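Local atomic coordinates of phosphoribosylaminoimidazole-succinocarboxamide synthase (Pyrococcus horikoshii, PDB entry 3U55), a protein that catalyses the ATP-dependent joining of L-aspartate to the carboxylate of CAIR, giving SAICAR, a step of de novo purine biosynthesis. Residues 194-198 against 208-214. Sequence-based numbering, arbitrary orientation.
Sequences PDTCR and LDKDVFR. With SO4 (sulfate ion), chain C; SO4 (sulfate ion), chain B.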
# COMPACT_ATOMS: atom_id res chain seq x y z
N PRO A 194 -17.47 -8.05 -16.49
CA PRO A 194 -16.20 -8.66 -16.90
C PRO A 194 -15.09 -7.64 -17.18
O PRO A 194 -13.93 -8.03 -17.35
CB PRO A 194 -16.58 -9.42 -18.17
CG PRO A 194 -18.05 -9.68 -18.03
CD PRO A 194 -18.58 -8.46 -17.37
N ASP A 195 -15.44 -6.36 -17.24
CA ASP A 195 -14.45 -5.27 -17.30
C ASP A 195 -13.77 -5.03 -15.94
O ASP A 195 -12.59 -4.66 -15.89
CB ASP A 195 -15.10 -3.95 -17.75
CG ASP A 195 -15.01 -3.73 -19.27
OD1 ASP A 195 -15.08 -2.56 -19.69
OD2 ASP A 195 -14.87 -4.71 -20.02
N THR A 196 -14.51 -5.23 -14.85
CA THR A 196 -14.02 -4.88 -13.51
C THR A 196 -13.73 -6.09 -12.61
O THR A 196 -13.28 -5.94 -11.47
CB THR A 196 -15.00 -3.94 -12.79
OG1 THR A 196 -16.30 -4.56 -12.71
CG2 THR A 196 -15.10 -2.60 -13.52
N CYS A 197 -13.97 -7.29 -13.14
CA CYS A 197 -13.74 -8.53 -12.39
C CYS A 197 -12.85 -9.44 -13.21
O CYS A 197 -12.86 -9.38 -14.44
CB CYS A 197 -15.06 -9.27 -12.16
SG CYS A 197 -16.39 -8.37 -11.33
N ARG A 198 -12.10 -10.29 -12.53
CA ARG A 198 -11.51 -11.45 -13.19
C ARG A 198 -12.37 -12.68 -12.93
O ARG A 198 -12.65 -13.03 -11.77
CB ARG A 198 -10.05 -11.67 -12.79
CG ARG A 198 -9.10 -10.71 -13.47
CD ARG A 198 -7.65 -11.00 -13.13
NE ARG A 198 -6.76 -10.07 -13.84
CZ ARG A 198 -6.37 -8.89 -13.36
NH1 ARG A 198 -6.76 -8.49 -12.15
NH2 ARG A 198 -5.58 -8.10 -14.07
N LEU A 208 -12.54 -15.31 -18.67
CA LEU A 208 -13.79 -14.90 -19.29
C LEU A 208 -14.06 -13.45 -18.86
O LEU A 208 -15.08 -13.16 -18.23
CB LEU A 208 -14.92 -15.83 -18.87
CG LEU A 208 -14.83 -17.29 -19.35
CD1 LEU A 208 -15.88 -18.15 -18.66
CD2 LEU A 208 -14.97 -17.37 -20.87
N ASP A 209 -13.12 -12.57 -19.20
CA ASP A 209 -13.08 -11.20 -18.70
C ASP A 209 -12.18 -10.33 -19.57
O ASP A 209 -11.73 -10.76 -20.64
CB ASP A 209 -12.59 -11.18 -17.25
CG ASP A 209 -11.24 -11.87 -17.07
OD1 ASP A 209 -11.06 -12.59 -16.07
OD2 ASP A 209 -10.36 -11.71 -17.95
N LYS A 210 -11.91 -9.12 -19.09
CA LYS A 210 -11.09 -8.15 -19.81
C LYS A 210 -9.65 -8.62 -20.13
O LYS A 210 -9.01 -8.07 -21.02
CB LYS A 210 -11.06 -6.83 -19.04
CG LYS A 210 -10.67 -5.62 -19.87
CD LYS A 210 -10.64 -4.39 -18.98
CE LYS A 210 -10.22 -3.17 -19.73
NZ LYS A 210 -10.13 -1.96 -18.85
N ASP A 211 -9.15 -9.63 -19.41
CA ASP A 211 -7.80 -10.18 -19.68
C ASP A 211 -7.69 -10.79 -21.09
O ASP A 211 -6.60 -10.90 -21.64
CB ASP A 211 -7.38 -11.20 -18.62
CG ASP A 211 -6.78 -10.55 -17.37
OD1 ASP A 211 -6.41 -9.36 -17.40
OD2 ASP A 211 -6.66 -11.26 -16.35
N VAL A 212 -8.83 -11.19 -21.64
CA VAL A 212 -8.91 -11.69 -23.02
C VAL A 212 -8.51 -10.58 -24.00
O VAL A 212 -7.84 -10.84 -25.00
CB VAL A 212 -10.33 -12.24 -23.32
CG1 VAL A 212 -10.54 -12.49 -24.82
CG2 VAL A 212 -10.56 -13.52 -22.54
N PHE A 213 -8.90 -9.34 -23.68
CA PHE A 213 -8.48 -8.16 -24.44
C PHE A 213 -7.07 -7.71 -24.07
O PHE A 213 -6.26 -7.43 -24.96
CB PHE A 213 -9.48 -7.02 -24.25
CG PHE A 213 -8.98 -5.67 -24.70
CD1 PHE A 213 -8.66 -5.42 -26.04
CD2 PHE A 213 -8.83 -4.63 -23.78
CE1 PHE A 213 -8.20 -4.17 -26.44
CE2 PHE A 213 -8.37 -3.37 -24.18
CZ PHE A 213 -8.06 -3.15 -25.51
N ARG A 214 -6.77 -7.65 -22.77
CA ARG A 214 -5.43 -7.26 -22.29
C ARG A 214 -4.32 -8.10 -22.93
O ARG A 214 -3.29 -7.56 -23.35
CB ARG A 214 -5.33 -7.35 -20.76
CG ARG A 214 -6.02 -6.24 -19.99
CD ARG A 214 -5.64 -6.28 -18.51
NE ARG A 214 -6.48 -5.38 -17.72
CZ ARG A 214 -7.49 -5.76 -16.94
NH1 ARG A 214 -8.19 -4.85 -16.28
NH2 ARG A 214 -7.82 -7.05 -16.83
S SO4 C . -6.47 -1.61 -17.16
O1 SO4 C . -7.56 -2.29 -17.86
O2 SO4 C . -6.48 -0.20 -17.54
O3 SO4 C . -6.68 -1.74 -15.72
O4 SO4 C . -5.20 -2.21 -17.55
S SO4 B . -4.81 -5.37 -11.36
O1 SO4 B . -4.47 -6.69 -10.86
O2 SO4 B . -6.00 -5.43 -12.20
O3 SO4 B . -5.04 -4.49 -10.21
O4 SO4 B . -3.71 -4.85 -12.17
O HOH W 1 -12.51 -1.06 -20.82
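Asp209 pushes its side chain against the backbone of 194-198, and this is the tight end of the contact. Asp209 CB lies 3.3 Å from Cys197 O and close to Pro194 O as well, while its OD1 rests 3.1 Å from Arg198 CA and accepts from Phe199 N. With CG set between backbone N and carbonyl carbon (chi1 55°), Asp209 OD2 accepts from Asp211 N at 2.8 Å, a capping bond at the turn leading into the helix. Pro194 O accepts from Lys210 N at 2.9 Å, a somewhat bent bond that ties the two backbones together.

The outer side is looser, made of partly exposed Arg198, Lys210 and Arg214 with two sulfates, probably from the crystallisation liquor. Arg198, extended from CG to NE, crosses the side chain of Asp211 at about a right angle and gives its NE-H, nearly in the guanidinium plane, to the syn side of Asp211 OD2 at 2.8 Å. Arg214 NH2 reaches the other oxygen, Asp211 OD1, from above the carboxylate plane, and lies 3.7 Å from Arg198 NH2. Arg198 NH1 and NH2 bind the chain B sulfate; Arg214 NE and NH1 share O1 of the chain C sulfate with Lys210 NZ, which also bonds Thr32 O. A water links Lys210 NZ, weakly, to Asp195 OD1; Asp195's stronger partner is Tyr224. Such a cluster of basic groups around anions is consistent with an enzyme handling phosphorylated substrates. Replacing Arg198 by alanine removes the guanidinium, which would probably leave Asp211 OD2 and Asp173 without this partner and loosen the chain B sulfate.

The contact joins strand 197-201, paired with strand 169-180, to helix 211-214; Pro194 packs on helices 45-62 and 220-232, and Phe213 and Arg214 touch strand 30-33.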